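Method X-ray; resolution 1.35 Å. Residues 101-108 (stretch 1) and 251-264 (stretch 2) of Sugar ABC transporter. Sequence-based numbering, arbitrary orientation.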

ATOM      1  N   PHE A 101     -12.815 -14.549  -4.618  1.00 16.24           N
ATOM      2  CA  PHE A 101     -13.211 -13.507  -3.668  1.00 15.15           C
ATOM      3  C   PHE A 101     -14.677 -13.082  -3.860  1.00 17.82           C
ATOM      4  O   PHE A 101     -15.145 -12.974  -4.961  1.00 22.36           O
ATOM      5  CB  PHE A 101     -12.354 -12.255  -3.836  1.00 18.04           C
ATOM      6  CG  PHE A 101     -10.892 -12.429  -3.498  1.00 15.43           C
ATOM      7  CD1 PHE A 101     -10.451 -12.455  -2.192  1.00 15.30           C
ATOM      8  CD2 PHE A 101      -9.946 -12.593  -4.533  1.00 17.28           C
ATOM      9  CE1 PHE A 101      -9.109 -12.548  -1.907  1.00 16.35           C
ATOM     10  CE2 PHE A 101      -8.607 -12.716  -4.242  1.00 16.43           C
ATOM     11  CZ  PHE A 101      -8.197 -12.722  -2.925  1.00 15.86           C
ATOM     12  N   LYS A 102     -15.382 -12.858  -2.768  1.00 14.27           N
ATOM     13  CA  LYS A 102     -16.769 -12.380  -2.794  1.00 18.56           C
ATOM     14  C   LYS A 102     -16.878 -10.883  -2.973  1.00 16.38           C
ATOM     15  O   LYS A 102     -17.893 -10.351  -3.434  1.00 20.36           O
ATOM     16  CB  LYS A 102     -17.522 -12.796  -1.520  1.00 18.51           C
ATOM     17  CG  LYS A 102     -17.616 -14.300  -1.325  1.00 27.19           C
ATOM     18  CD  LYS A 102     -18.232 -14.964  -2.541  1.00 27.30           C
ATOM     19  CE  LYS A 102     -18.600 -16.417  -2.275  1.00 39.39           C
ATOM     20  NZ  LYS A 102     -19.052 -17.125  -3.506  1.00 42.83           N
ATOM     21  N   SER A 103     -15.837 -10.197  -2.544  1.00 16.14           N
ATOM     22  CA  SER A 103     -15.731  -8.749  -2.734  1.00 17.03           C
ATOM     23  C   SER A 103     -14.287  -8.372  -2.580  1.00 15.79           C
ATOM     24  O   SER A 103     -13.493  -9.142  -2.013  1.00 15.33           O
ATOM     25  CB  SER A 103     -16.595  -7.971  -1.728  1.00 19.91           C
ATOM     26  OG  SER A 103     -16.645  -6.577  -2.001  1.00 19.44           O
ATOM     27  N   PHE A 104     -13.953  -7.194  -3.082  1.00 14.39           N
ATOM     28  CA  PHE A 104     -12.595  -6.688  -3.019  1.00 15.39           C
ATOM     29  C   PHE A 104     -12.612  -5.173  -2.817  1.00 17.09           C
ATOM     30  O   PHE A 104     -13.222  -4.448  -3.608  1.00 21.91           O
ATOM     31  CB  PHE A 104     -11.785  -7.050  -4.281  1.00 15.26           C
ATOM     32  CG  PHE A 104     -10.343  -7.321  -3.987  1.00 15.14           C
ATOM     33  CD1 PHE A 104      -9.467  -6.270  -3.741  1.00 18.42           C
ATOM     34  CD2 PHE A 104      -9.873  -8.643  -3.841  1.00 18.21           C
ATOM     35  CE1 PHE A 104      -8.153  -6.527  -3.434  1.00 18.87           C
ATOM     36  CE2 PHE A 104      -8.557  -8.890  -3.494  1.00 19.07           C
ATOM     37  CZ  PHE A 104      -7.696  -7.827  -3.304  1.00 18.41           C
ATOM     38  N   LEU A 105     -11.926  -4.710  -1.774  1.00 14.14           N
ATOM     39  CA  LEU A 105     -11.881  -3.275  -1.436  1.00 14.64           C
ATOM     40  C   LEU A 105     -10.424  -2.832  -1.521  1.00 15.20           C
ATOM     41  O   LEU A 105      -9.537  -3.405  -0.860  1.00 15.57           O
ATOM     42  CB  LEU A 105     -12.416  -3.026  -0.031  1.00 15.77           C
ATOM     43  CG  LEU A 105     -13.868  -3.388   0.269  1.00 16.21           C
ATOM     44  CD1 LEU A 105     -13.993  -4.838   0.720  1.00 18.12           C
ATOM     45  CD2 LEU A 105     -14.414  -2.435   1.321  1.00 24.36           C
ATOM     46  N   THR A 106     -10.160  -1.858  -2.369  1.00 17.04           N
ATOM     47  CA  THR A 106      -8.778  -1.507  -2.714  1.00 14.46           C
ATOM     48  C   THR A 106      -8.644  -0.134  -3.353  1.00 13.13           C
ATOM     49  O   THR A 106      -9.577   0.357  -3.988  1.00 13.43           O
ATOM     50  CB  THR A 106      -8.163  -2.584  -3.654  1.00 15.98           C
ATOM     51  OG1 THR A 106      -6.780  -2.302  -3.896  1.00 17.86           O
ATOM     52  CG2 THR A 106      -8.900  -2.665  -4.986  1.00 15.53           C
ATOM     53  N   THR A 107      -7.466   0.466  -3.185  1.00 11.84           N
ATOM     54  CA  THR A 107      -7.051   1.530  -4.073  1.00 15.43           C
ATOM     55  C   THR A 107      -6.997   0.986  -5.526  1.00 15.52           C
ATOM     56  O   THR A 107      -6.691  -0.188  -5.754  1.00 16.22           O
ATOM     57  CB  THR A 107      -5.650   2.020  -3.651  1.00 13.11           C
ATOM     58  OG1 THR A 107      -5.709   2.368  -2.259  1.00 14.30           O
ATOM     59  CG2 THR A 107      -5.134   3.212  -4.503  1.00 17.05           C
ATOM     60  N   ASP A 108      -7.258   1.855  -6.499  1.00 15.82           N
ATOM     61  CA  ASP A 108      -6.921   1.596  -7.897  1.00 17.42           C
ATOM     62  C   ASP A 108      -5.406   1.848  -7.990  1.00 15.47           C
ATOM     63  O   ASP A 108      -4.934   2.957  -8.136  1.00 15.59           O
ATOM     64  CB  ASP A 108      -7.728   2.516  -8.818  1.00 18.22           C
ATOM     65  CG  ASP A 108      -7.401   2.332 -10.305  1.00 18.19           C
ATOM     66  OD1 ASP A 108      -6.317   1.737 -10.693  1.00 19.30           O
ATOM     67  OD2 ASP A 108      -8.231   2.846 -11.095  1.00 24.75           O
ATOM     68  N   ARG A 251     -10.790   2.444   6.083  1.00 14.67           N
ATOM     69  CA  ARG A 251     -12.012   1.978   5.416  1.00 15.94           C
ATOM     70  C   ARG A 251     -11.882   0.557   4.896  1.00 13.88           C
ATOM     71  O   ARG A 251     -12.826  -0.200   4.981  1.00 15.11           O
ATOM     72  CB  ARG A 251     -12.419   2.936   4.292  1.00 19.48           C
ATOM     73  CG  ARG A 251     -13.640   2.468   3.523  1.00 18.51           C
ATOM     74  CD  ARG A 251     -13.955   3.362   2.369  1.00 22.41           C
ATOM     75  NE  ARG A 251     -15.157   2.907   1.696  1.00 23.33           N
ATOM     76  CZ  ARG A 251     -15.588   3.400   0.541  1.00 24.71           C
ATOM     77  NH1 ARG A 251     -14.911   4.363  -0.073  1.00 30.46           N
ATOM     78  NH2 ARG A 251     -16.709   2.946   0.014  1.00 26.36           N
ATOM     79  N   MET A 252     -10.724   0.214   4.316  1.00 15.29           N
ATOM     80  CA  MET A 252     -10.494  -1.171   3.892  1.00 16.12           C
ATOM     81  C   MET A 252     -10.757  -2.159   5.051  1.00 13.83           C
ATOM     82  O   MET A 252     -11.408  -3.206   4.864  1.00 15.72           O
ATOM     83  CB  MET A 252      -9.094  -1.379   3.279  1.00 14.80           C
ATOM     84  CG  MET A 252      -8.856  -0.741   1.904  1.00 17.51           C
ATOM     85  SD  MET A 252      -7.096  -1.038   1.416  1.00 12.57           S
ATOM     86  CE  MET A 252      -6.646   0.613   0.861  1.00 19.40           C
ATOM     87  N   GLY A 253     -10.276  -1.841   6.251  1.00 14.02           N
ATOM     88  CA  GLY A 253     -10.507  -2.670   7.429  1.00 15.91           C
ATOM     89  C   GLY A 253     -11.964  -2.679   7.876  1.00 13.57           C
ATOM     90  O   GLY A 253     -12.558  -3.736   8.081  1.00 15.10           O
ATOM     91  N   TYR A 254     -12.536  -1.482   7.975  1.00 13.55           N
ATOM     92  CA  TYR A 254     -13.897  -1.318   8.474  1.00 13.51           C
ATOM     93  C   TYR A 254     -14.914  -1.942   7.526  1.00 15.46           C
ATOM     94  O   TYR A 254     -15.732  -2.789   7.922  1.00 16.06           O
ATOM     95  CB  TYR A 254     -14.212   0.163   8.731  1.00 16.41           C
ATOM     96  CG  TYR A 254     -15.494   0.341   9.517  1.00 19.92           C
ATOM     97  CD1 TYR A 254     -16.730   0.245   8.898  1.00 18.13           C
ATOM     98  CD2 TYR A 254     -15.462   0.521  10.901  1.00 18.30           C
ATOM     99  CE1 TYR A 254     -17.902   0.366   9.627  1.00 17.83           C
ATOM    100  CE2 TYR A 254     -16.624   0.659  11.642  1.00 23.62           C
ATOM    101  CZ  TYR A 254     -17.840   0.582  11.006  1.00 19.77           C
ATOM    102  OH  TYR A 254     -18.970   0.687  11.785  1.00 24.02           O
ATOM    103  N   ASP A 255     -14.901  -1.455   6.287  1.00 15.10           N
ATOM    104  CA  ASP A 255     -15.851  -1.884   5.304  1.00 16.32           C
ATOM    105  C   ASP A 255     -15.511  -3.302   4.849  1.00 15.36           C
ATOM    106  O   ASP A 255     -16.392  -4.003   4.356  1.00 16.76           O
ATOM    107  CB  ASP A 255     -15.937  -0.927   4.131  1.00 17.03           C
ATOM    108  CG  ASP A 255     -16.755   0.310   4.446  1.00 20.61           C
ATOM    109  OD1 ASP A 255     -17.411   0.365   5.512  1.00 43.22           O
ATOM    110  OD2 ASP A 255     -16.775   1.220   3.606  1.00 29.63           O
ATOM    111  N   GLY A 256     -14.265  -3.737   5.020  1.00 15.49           N
ATOM    112  CA  GLY A 256     -13.947  -5.158   4.821  1.00 16.44           C
ATOM    113  C   GLY A 256     -14.731  -6.079   5.732  1.00 13.66           C
ATOM    114  O   GLY A 256     -15.360  -7.040   5.290  1.00 14.16           O
ATOM    115  N   ILE A 257     -14.641  -5.813   7.033  1.00 13.54           N
ATOM    116  CA  ILE A 257     -15.426  -6.553   8.012  1.00 14.94           C
ATOM    117  C   ILE A 257     -16.929  -6.412   7.782  1.00 14.55           C
ATOM    118  O   ILE A 257     -17.654  -7.396   7.775  1.00 15.26           O
ATOM    119  CB  ILE A 257     -15.070  -6.149   9.442  1.00 16.43           C
ATOM    120  CG1 ILE A 257     -13.626  -6.526   9.747  1.00 15.20           C
ATOM    121  CG2 ILE A 257     -16.063  -6.770  10.436  1.00 15.92           C
ATOM    122  CD1 ILE A 257     -13.272  -8.008   9.696  1.00 18.26           C
ATOM    123  N   LYS A 258     -17.390  -5.189   7.570  1.00 13.74           N
ATOM    124  CA  LYS A 258     -18.824  -4.967   7.309  1.00 14.13           C
ATOM    125  C   LYS A 258     -19.317  -5.800   6.088  1.00 13.93           C
ATOM    126  O   LYS A 258     -20.390  -6.442   6.151  1.00 17.03           O
ATOM    127  CB  LYS A 258     -19.107  -3.479   7.135  1.00 14.98           C
ATOM    128  CG  LYS A 258     -20.557  -3.076   7.070  1.00 19.75           C
ATOM    129  CD  LYS A 258     -20.696  -1.569   7.122  1.00 28.27           C
ATOM    130  CE  LYS A 258     -22.154  -1.177   7.174  1.00 29.11           C
ATOM    131  NZ  LYS A 258     -22.246   0.253   7.522  1.00 46.94           N
ATOM    132  N   THR A 259     -18.538  -5.786   5.009  1.00 13.43           N
ATOM    133  CA  THR A 259     -18.858  -6.581   3.810  1.00 12.51           C
ATOM    134  C   THR A 259     -18.826  -8.068   4.065  1.00 13.24           C
ATOM    135  O   THR A 259     -19.721  -8.784   3.647  1.00 14.26           O
ATOM    136  CB  THR A 259     -17.881  -6.233   2.677  1.00 14.26           C
ATOM    137  OG1 THR A 259     -17.985  -4.824   2.391  1.00 18.71           O
ATOM    138  CG2 THR A 259     -18.142  -7.078   1.441  1.00 15.28           C
ATOM    139  N   ALA A 260     -17.809  -8.526   4.789  1.00 13.41           N
ATOM    140  CA  ALA A 260     -17.708  -9.939   5.119  1.00 14.37           C
ATOM    141  C   ALA A 260     -18.918 -10.393   5.953  1.00 13.38           C
ATOM    142  O   ALA A 260     -19.444 -11.471   5.723  1.00 18.22           O
ATOM    143  CB  ALA A 260     -16.412 -10.245   5.869  1.00 15.13           C
ATOM    144  N   LEU A 261     -19.333  -9.585   6.935  1.00 13.14           N
ATOM    145  CA  LEU A 261     -20.530  -9.903   7.672  1.00 15.12           C
ATOM    146  C   LEU A 261     -21.755 -10.066   6.762  1.00 13.80           C
ATOM    147  O   LEU A 261     -22.552 -10.988   6.914  1.00 16.74           O
ATOM    148  CB  LEU A 261     -20.787  -8.842   8.753  1.00 16.49           C
ATOM    149  CG  LEU A 261     -22.025  -9.072   9.633  1.00 16.00           C
ATOM    150  CD1 LEU A 261     -21.977 -10.395  10.402  1.00 19.66           C
ATOM    151  CD2 LEU A 261     -22.237  -7.915  10.596  1.00 17.66           C
ATOM    152  N   ALA A 262     -21.930  -9.121   5.851  1.00 16.30           N
ATOM    153  CA  ALA A 262     -23.076  -9.184   4.973  1.00 14.90           C
ATOM    154  C   ALA A 262     -23.041 -10.458   4.101  1.00 15.28           C
ATOM    155  O   ALA A 262     -24.065 -11.163   3.936  1.00 16.50           O
ATOM    156  CB  ALA A 262     -23.136  -7.934   4.085  1.00 17.68           C
ATOM    157  N   VAL A 263     -21.852 -10.779   3.587  1.00 15.01           N
ATOM    158  CA  VAL A 263     -21.689 -12.010   2.800  1.00 17.46           C
ATOM    159  C   VAL A 263     -22.039 -13.276   3.631  1.00 16.76           C
ATOM    160  O   VAL A 263     -22.704 -14.197   3.130  1.00 19.10           O
ATOM    161  CB  VAL A 263     -20.267 -12.107   2.226  1.00 20.95           C
ATOM    162  CG1 VAL A 263     -20.012 -13.490   1.666  1.00 23.39           C
ATOM    163  CG2 VAL A 263     -20.026 -11.027   1.171  1.00 17.01           C
ATOM    164  N   SER A 264     -21.580 -13.304   4.892  1.00 15.43           N
ATOM    165  CA  SER A 264     -21.858 -14.399   5.819  1.00 18.59           C
ATOM    166  C   SER A 264     -23.347 -14.600   6.088  1.00 18.31           C
ATOM    167  O   SER A 264     -23.766 -15.694   6.461  1.00 23.34           O
ATOM    168  CB  SER A 264     -21.135 -14.194   7.153  1.00 19.45           C
ATOM    169  OG  SER A 264     -21.801 -13.272   7.995  1.00 22.75           O
TER
HETATM  170  O   HOH W   1     -17.839  -4.276  -0.514  1.00 26.42           O

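No direct hydrogen bond or salt bridge joins the strand to the helix; the polar link between them is a single water. Water 1 lies 3.0 Å from Ser103 OG and 3.0 Å from Thr259 OG1 and donates to both, so it spends its two protons on tying the hydroxyls together. Thr259 OG1 is free to accept because its own proton is committed within the helix, to Asp255 O at 2.7 Å. The m rotamer of Thr259 permits this bond to the preceding turn, and its methyl group meets the strand directly, with Thr259 CG2 3.6 Å from Ser103 CB. The small serine side chain, t at chi1, thus offers a carbon to the methyl and a hydroxyl to the water.

The rest of the contact is van der Waals packing. The strand that ends at Thr106 runs nearly antiparallel to the helix, at 166°, with the axes approaching to 8.5 Å, and the two stretches together bury a modest 383 Å². Leu105 contributes the largest share, 105 Å². Its side chain points toward the helix, and Leu105 CD2 comes to 3.5 Å from Asp255 CB and 3.9 Å from Gly256 N, while Leu105 CD1 is 4.3 Å from Thr259 OG1. Asp255 meets the leucine with its CB, while its carboxylate is held along the helix by a salt bridge, Arg251 NE to Asp255 OD2 at 3.0 Å. At Gly256 the leucine packs against the backbone nitrogen; an ideal CB there would lie 4.6 Å from Leu105 CD1 but only 2.4 Å from Met252 O, so the tight spot is within the helix rather than against the strand.

Met252 leaves the helix sideways, yet its long, flexible side chain brings its end nearer to the other stretch, where it meets the loop residue just past the strand. Met252 CG sits 3.9 Å from Leu105 O, and Met252 CE reaches Thr107 OG1 at 3.7 Å. Thr107 is buried, but its hydroxyl is hydrogen-bonded elsewhere in the structure, so the hydroxyl is satisfied despite the methyl beside it.

At the other end, Lys102 and Val263 form a more open contact. Both side chains start toward the opposing stretch, and Lys102 CG lies 3.9 Å from Val263 CG1. The lysine suits this exposed position: the aliphatic base of its chain packs on the valine, while its end leads away from the helix. By contrast, the CA-to-CB bonds of Phe104 and Thr106 point away from the helix, whereas those of Ser103 and Leu105 point toward it.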